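Local structure of AvrRxo1-ORF1 (Xanthomonas oryzae pv. oryzicola, 4Z8T) at the interface of chains A and B. The protein acts as a type III effector with a polynucleotide kinase domain related to zeta toxins and binds the chaperone-like protein AvrRxo1-ORF2. Numbering follows the deposited sequence. Chains: chain A, AvrRxo1-ORF1; chain B, AvrRxo1-ORF2.

Contact 1 and contact 2 lie about 34 Å apart, measured between the centres of their C-alpha atoms, and share no residue or secondary-structure element. On AvrRxo1-ORF2 they use opposite ends of the chain: the N-terminal segment with the start of helix 6-38 in contact 1, and the end of helix 84-94 with the residues after it in contact 2. On AvrRxo1-ORF1, contact 1 uses the short helix 267-272, whereas contact 2 gathers helices 123-141, 210-222 and 322-331 and the loop leading into helix 210-222. The small partner thus reaches along the kinase-domain effector and touches it at two remote, largely apolar patches.

Contact 1: the interface of chains A and B. Residues chain A 267-268, 270-271; chain B 1, 4, 12, 16.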
loop_
_atom_site.group_PDB
_atom_site.type_symbol
_atom_site.label_atom_id
_atom_site.label_comp_id
_atom_site.label_asym_id
_atom_site.label_seq_id
_atom_site.Cartn_x
_atom_site.Cartn_y
_atom_site.Cartn_z
ATOM N N ALA A 267 -15.390 -6.321 -2.111
ATOM C CA ALA A 267 -14.163 -7.106 -2.054
ATOM C C ALA A 267 -12.895 -6.270 -2.029
ATOM O O ALA A 267 -11.938 -6.628 -1.354
ATOM C CB ALA A 267 -14.118 -8.092 -3.210
ATOM N N GLU A 268 -12.887 -5.156 -2.756
ATOM C CA GLU A 268 -11.725 -4.274 -2.764
ATOM C C GLU A 268 -11.452 -3.721 -1.381
ATOM O O GLU A 268 -10.331 -3.765 -0.883
ATOM C CB GLU A 268 -11.972 -3.094 -3.708
ATOM C CG GLU A 268 -10.829 -2.097 -3.759
ATOM C CD GLU A 268 -11.005 -1.056 -4.846
ATOM O OE1 GLU A 268 -12.153 -0.835 -5.291
ATOM O OE2 GLU A 268 -9.981 -0.470 -5.263
ATOM N N TYR A 270 -12.566 -4.953 1.398
ATOM C CA TYR A 270 -12.326 -6.047 2.343
ATOM C C TYR A 270 -10.852 -6.419 2.367
ATOM O O TYR A 270 -10.268 -6.626 3.434
ATOM C CB TYR A 270 -13.173 -7.260 1.958
ATOM C CG TYR A 270 -13.285 -8.347 3.008
ATOM C CD1 TYR A 270 -13.510 -8.051 4.342
ATOM C CD2 TYR A 270 -13.209 -9.683 2.647
ATOM C CE1 TYR A 270 -13.643 -9.064 5.304
ATOM C CE2 TYR A 270 -13.339 -10.704 3.606
ATOM C CZ TYR A 270 -13.546 -10.391 4.923
ATOM O OH TYR A 270 -13.679 -11.403 5.849
ATOM N N GLU A 271 -10.251 -6.495 1.184
ATOM C CA GLU A 271 -8.814 -6.744 1.083
ATOM C C GLU A 271 -8.028 -5.646 1.813
ATOM O O GLU A 271 -7.076 -5.923 2.543
ATOM C CB GLU A 271 -8.390 -6.861 -0.393
ATOM C CG GLU A 271 -6.910 -7.207 -0.582
ATOM C CD GLU A 271 -6.525 -7.422 -2.036
ATOM O OE1 GLU A 271 -7.390 -7.242 -2.920
ATOM O OE2 GLU A 271 -5.342 -7.761 -2.301
HETATM N N MSE B 1 -19.656 -2.491 -6.247
HETATM C CA MSE B 1 -19.386 -3.661 -7.070
HETATM C C MSE B 1 -20.290 -4.837 -6.702
HETATM O O MSE B 1 -21.008 -4.806 -5.705
HETATM C CB MSE B 1 -17.905 -4.066 -6.972
HETATM C CG MSE B 1 -17.427 -4.437 -5.561
HETATM SE SE MSE B 1 -15.481 -4.548 -5.417
HETATM C CE MSE B 1 -15.236 -6.322 -6.159
ATOM N N LEU B 4 -19.883 -10.685 -3.499
ATOM C CA LEU B 4 -19.493 -12.100 -3.503
ATOM C C LEU B 4 -20.366 -12.846 -2.507
ATOM O O LEU B 4 -20.538 -12.396 -1.373
ATOM C CB LEU B 4 -18.030 -12.273 -3.099
ATOM C CG LEU B 4 -16.998 -11.439 -3.838
ATOM C CD1 LEU B 4 -15.598 -11.763 -3.342
ATOM C CD2 LEU B 4 -17.103 -11.699 -5.313
ATOM N N PHE B 12 -12.834 -16.343 -1.190
ATOM C CA PHE B 12 -12.144 -15.060 -1.107
ATOM C C PHE B 12 -11.617 -14.839 0.311
ATOM O O PHE B 12 -10.470 -14.454 0.515
ATOM C CB PHE B 12 -13.079 -13.921 -1.525
ATOM C CG PHE B 12 -12.374 -12.618 -1.801
ATOM C CD1 PHE B 12 -11.904 -12.324 -3.073
ATOM C CD2 PHE B 12 -12.188 -11.683 -0.793
ATOM C CE1 PHE B 12 -11.271 -11.116 -3.339
ATOM C CE2 PHE B 12 -11.554 -10.476 -1.058
ATOM C CZ PHE B 12 -11.094 -10.200 -2.335
ATOM N N LEU B 16 -7.758 -14.523 1.344
ATOM C CA LEU B 16 -7.363 -13.278 1.983
ATOM C C LEU B 16 -6.739 -13.531 3.360
ATOM O O LEU B 16 -5.783 -12.862 3.741
ATOM C CB LEU B 16 -8.559 -12.313 2.086
ATOM C CG LEU B 16 -8.282 -10.940 2.683
ATOM C CD1 LEU B 16 -7.156 -10.183 1.948
ATOM C CD2 LEU B 16 -9.578 -10.145 2.631
#
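A:Ala267 pushes its methyl group into a cluster of apolar side chains from the N-terminal end of AvrRxo1-ORF2, at a helix-against-helix patch on the zeta-toxin-related effector. Its helix, 267-272, lies against the start of B helix 6-38 and the extended segment before it. B:Phe12 and B:Leu16, one turn apart on that long helix, face the effector together.

B:Met1, B:Leu4 and B:Phe12 all approach the alanine methyl. The terminal methyl CE of B:Met1, modelled as selenomethionine, sits 3.6 Å from A:Ala267 CB. B:Leu4 brings up its CD1 branch more loosely, at 4.0 Å from A:Ala267 CB. The third is the phenyl tip of B:Phe12: A:Ala267 CB stands above the ring plane near the rim, 3.8 Å from CZ, so the methyl covers one face at its far end. The bend at chi3 of B:Met1 (-81°) turns CE back toward the alanine and leaves the selenium facing the start of helix 267-272, with SE 3.8 Å from the backbone N of A:Glu268.

Aromatic and branched groups fill the other half. B:Leu16 lays methyl CD2 over the face of the A:Tyr270 ring, displaced toward the CD2-CE2 side and 3.7 Å from A:Tyr270 CD2. B:Leu16 CG is anti to the backbone N (chi1 -178°), and the methyls it carries spread over both residues: CD2 covers the tyrosine at its rim and also reaches the backbone CA of A:Glu271, while B:Leu16 CD1 lies 3.9 Å from A:Glu271 CG, touching the aliphatic stem of the glutamate. The rings of A:Tyr270 and B:Phe12 only brush, 4.1 Å between their CD2 atoms, as the two side chains run past each other in opposite directions.

No polar bond crosses this patch. A:Glu268 and A:Glu271 both have extended chains that carry their carboxylates past the apolar contacts, and they meet the partner through backbone and methylene atoms.

Contact 2: the interface of chains A and B. Residues chain A 123-124, 207-209, 212, 330; chain B 93, 96-97.
This is a knob-in-pocket interface in which B:Trp97, near the C-terminus of AvrRxo1-ORF2, inserts its indole between chain A segments and probably fixes that end of the partner to the effector. The tryptophan buries 122 Å² of its surface against chain A, far more than any neighbour in the patch.

One face of the indole rests on consecutive prolines. A:Pro208 CA sits over the six-membered ring, 3.6 Å from its centroid, and A:Pro209 CD over the five-membered ring, 3.5 Å from its centroid, so two CH-pi contacts support both halves of the ring system. A:Val212 continues the same side toward the root of the side chain, its CG2 branch lying 3.8 Å from B:Trp97 CB. On the side of the plane opposite the prolines, A:Ser123 CB lies beyond the CZ3-CH2 edge, 3.9 Å from B:Trp97 CH2. A:Ala124 lies on that side too, its CA 4.1 Å from B:Ser96 O. B:Trp97 CG lies anti to its own carbonyl carbon (chi1 -64°), and chi2 of 88° turns the indole flat against the prolines.

At the outer end of the six-membered ring, the carbonyl of A:Arg207 and the hydroxyl of A:Ser330 lie on the proline side of the plane. They hold each other: A:Ser330 OG donates to A:Arg207 O at 2.7 Å, in the carbonyl plane with a C=O...donor angle of 159°. This internal bond ties the chain leading into the prolines to the C-terminal helix.

B:Thr93 adds an apolar touch beside the tryptophan, its methyl CG2 3.6 Å from A:Pro209 CG. Polar contact across the patch runs through water: one molecule lies 2.8 Å from A:Ala124 O and also meets the hydroxyl OG of B:Ser96.

In the fold, the tryptophan follows B helix 84-94 and enters between the start of A helix 123-141 and the loop leading into helix 210-222, beside the end of helix 322-331.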
loop_
_atom_site.group_PDB
_atom_site.type_symbol
_atom_site.label_atom_id
_atom_site.label_comp_id
_atom_site.label_asym_id
_atom_site.label_seq_id
_atom_site.Cartn_x
_atom_site.Cartn_y
_atom_site.Cartn_z
ATOM N N SER A 123 -8.053 13.823 31.245
ATOM C CA SER A 123 -8.582 12.503 30.917
ATOM C C SER A 123 -7.652 11.404 31.400
ATOM O O SER A 123 -8.100 10.404 31.957
ATOM C CB SER A 123 -8.802 12.370 29.406
ATOM O OG SER A 123 -9.848 13.223 28.983
ATOM N N ALA A 124 -6.356 11.575 31.178
ATOM C CA ALA A 124 -5.403 10.560 31.599
ATOM C C ALA A 124 -5.404 10.396 33.116
ATOM O O ALA A 124 -5.264 9.287 33.634
ATOM C CB ALA A 124 -4.009 10.885 31.090
ATOM N N ARG A 207 -9.756 12.550 23.373
ATOM C CA ARG A 207 -8.718 13.089 22.495
ATOM C C ARG A 207 -7.376 12.448 22.822
ATOM O O ARG A 207 -6.539 13.049 23.487
ATOM C CB ARG A 207 -8.619 14.609 22.682
ATOM C CG ARG A 207 -9.886 15.361 22.296
ATOM C CD ARG A 207 -9.911 16.770 22.881
ATOM N NE ARG A 207 -10.274 16.765 24.299
ATOM C CZ ARG A 207 -9.447 17.108 25.282
ATOM N NH1 ARG A 207 -8.202 17.467 25.007
ATOM N NH2 ARG A 207 -9.862 17.082 26.543
ATOM N N PRO A 208 -7.163 11.212 22.365
ATOM C CA PRO A 208 -5.919 10.514 22.698
ATOM C C PRO A 208 -4.748 10.969 21.849
ATOM O O PRO A 208 -4.949 11.588 20.790
ATOM C CB PRO A 208 -6.244 9.050 22.373
ATOM C CG PRO A 208 -7.313 9.120 21.342
ATOM C CD PRO A 208 -8.126 10.338 21.669
ATOM N N PRO A 209 -3.527 10.670 22.308
ATOM C CA PRO A 209 -2.324 10.967 21.530
ATOM C C PRO A 209 -2.153 9.981 20.376
ATOM O O PRO A 209 -2.864 8.956 20.314
ATOM C CB PRO A 209 -1.199 10.797 22.556
ATOM C CG PRO A 209 -1.727 9.783 23.516
ATOM C CD PRO A 209 -3.203 10.085 23.624
ATOM N N VAL A 212 -1.954 5.910 20.566
ATOM C CA VAL A 212 -3.220 5.241 20.852
ATOM C C VAL A 212 -4.009 4.991 19.569
ATOM O O VAL A 212 -4.568 3.913 19.358
ATOM C CB VAL A 212 -4.052 6.089 21.828
ATOM C CG1 VAL A 212 -5.482 5.538 21.986
ATOM C CG2 VAL A 212 -3.343 6.158 23.191
ATOM N N SER A 330 -4.301 16.607 22.808
ATOM C CA SER A 330 -4.661 15.695 23.879
ATOM C C SER A 330 -4.443 16.335 25.244
ATOM O O SER A 330 -5.150 16.024 26.210
ATOM C CB SER A 330 -3.833 14.420 23.772
ATOM O OG SER A 330 -4.217 13.516 24.784
ATOM N N THR B 93 1.383 4.859 27.959
ATOM C CA THR B 93 0.524 5.795 27.232
ATOM C C THR B 93 -0.708 5.062 26.698
ATOM O O THR B 93 -1.838 5.553 26.819
ATOM C CB THR B 93 1.283 6.463 26.059
ATOM O OG1 THR B 93 2.343 7.288 26.567
ATOM C CG2 THR B 93 0.355 7.324 25.223
ATOM N N SER B 96 -3.315 4.475 29.240
ATOM C CA SER B 96 -3.857 5.680 29.834
ATOM C C SER B 96 -5.091 6.136 29.075
ATOM O O SER B 96 -5.702 7.132 29.442
ATOM C CB SER B 96 -2.813 6.793 29.845
ATOM O OG SER B 96 -1.764 6.475 30.737
ATOM N N TRP B 97 -5.448 5.400 28.020
ATOM C CA TRP B 97 -6.544 5.785 27.133
ATOM C C TRP B 97 -7.388 4.583 26.758
ATOM O O TRP B 97 -6.912 3.449 26.823
ATOM C CB TRP B 97 -5.975 6.429 25.864
ATOM C CG TRP B 97 -5.264 7.689 26.170
ATOM C CD1 TRP B 97 -3.949 7.830 26.511
ATOM C CD2 TRP B 97 -5.835 8.995 26.218
ATOM N NE1 TRP B 97 -3.665 9.151 26.753
ATOM C CE2 TRP B 97 -4.811 9.888 26.579
ATOM C CE3 TRP B 97 -7.117 9.498 25.977
ATOM C CZ2 TRP B 97 -5.030 11.257 26.708
ATOM C CZ3 TRP B 97 -7.331 10.852 26.097
ATOM C CH2 TRP B 97 -6.297 11.716 26.459
HETATM O O HOH W 1 -3.543 7.152 33.131
#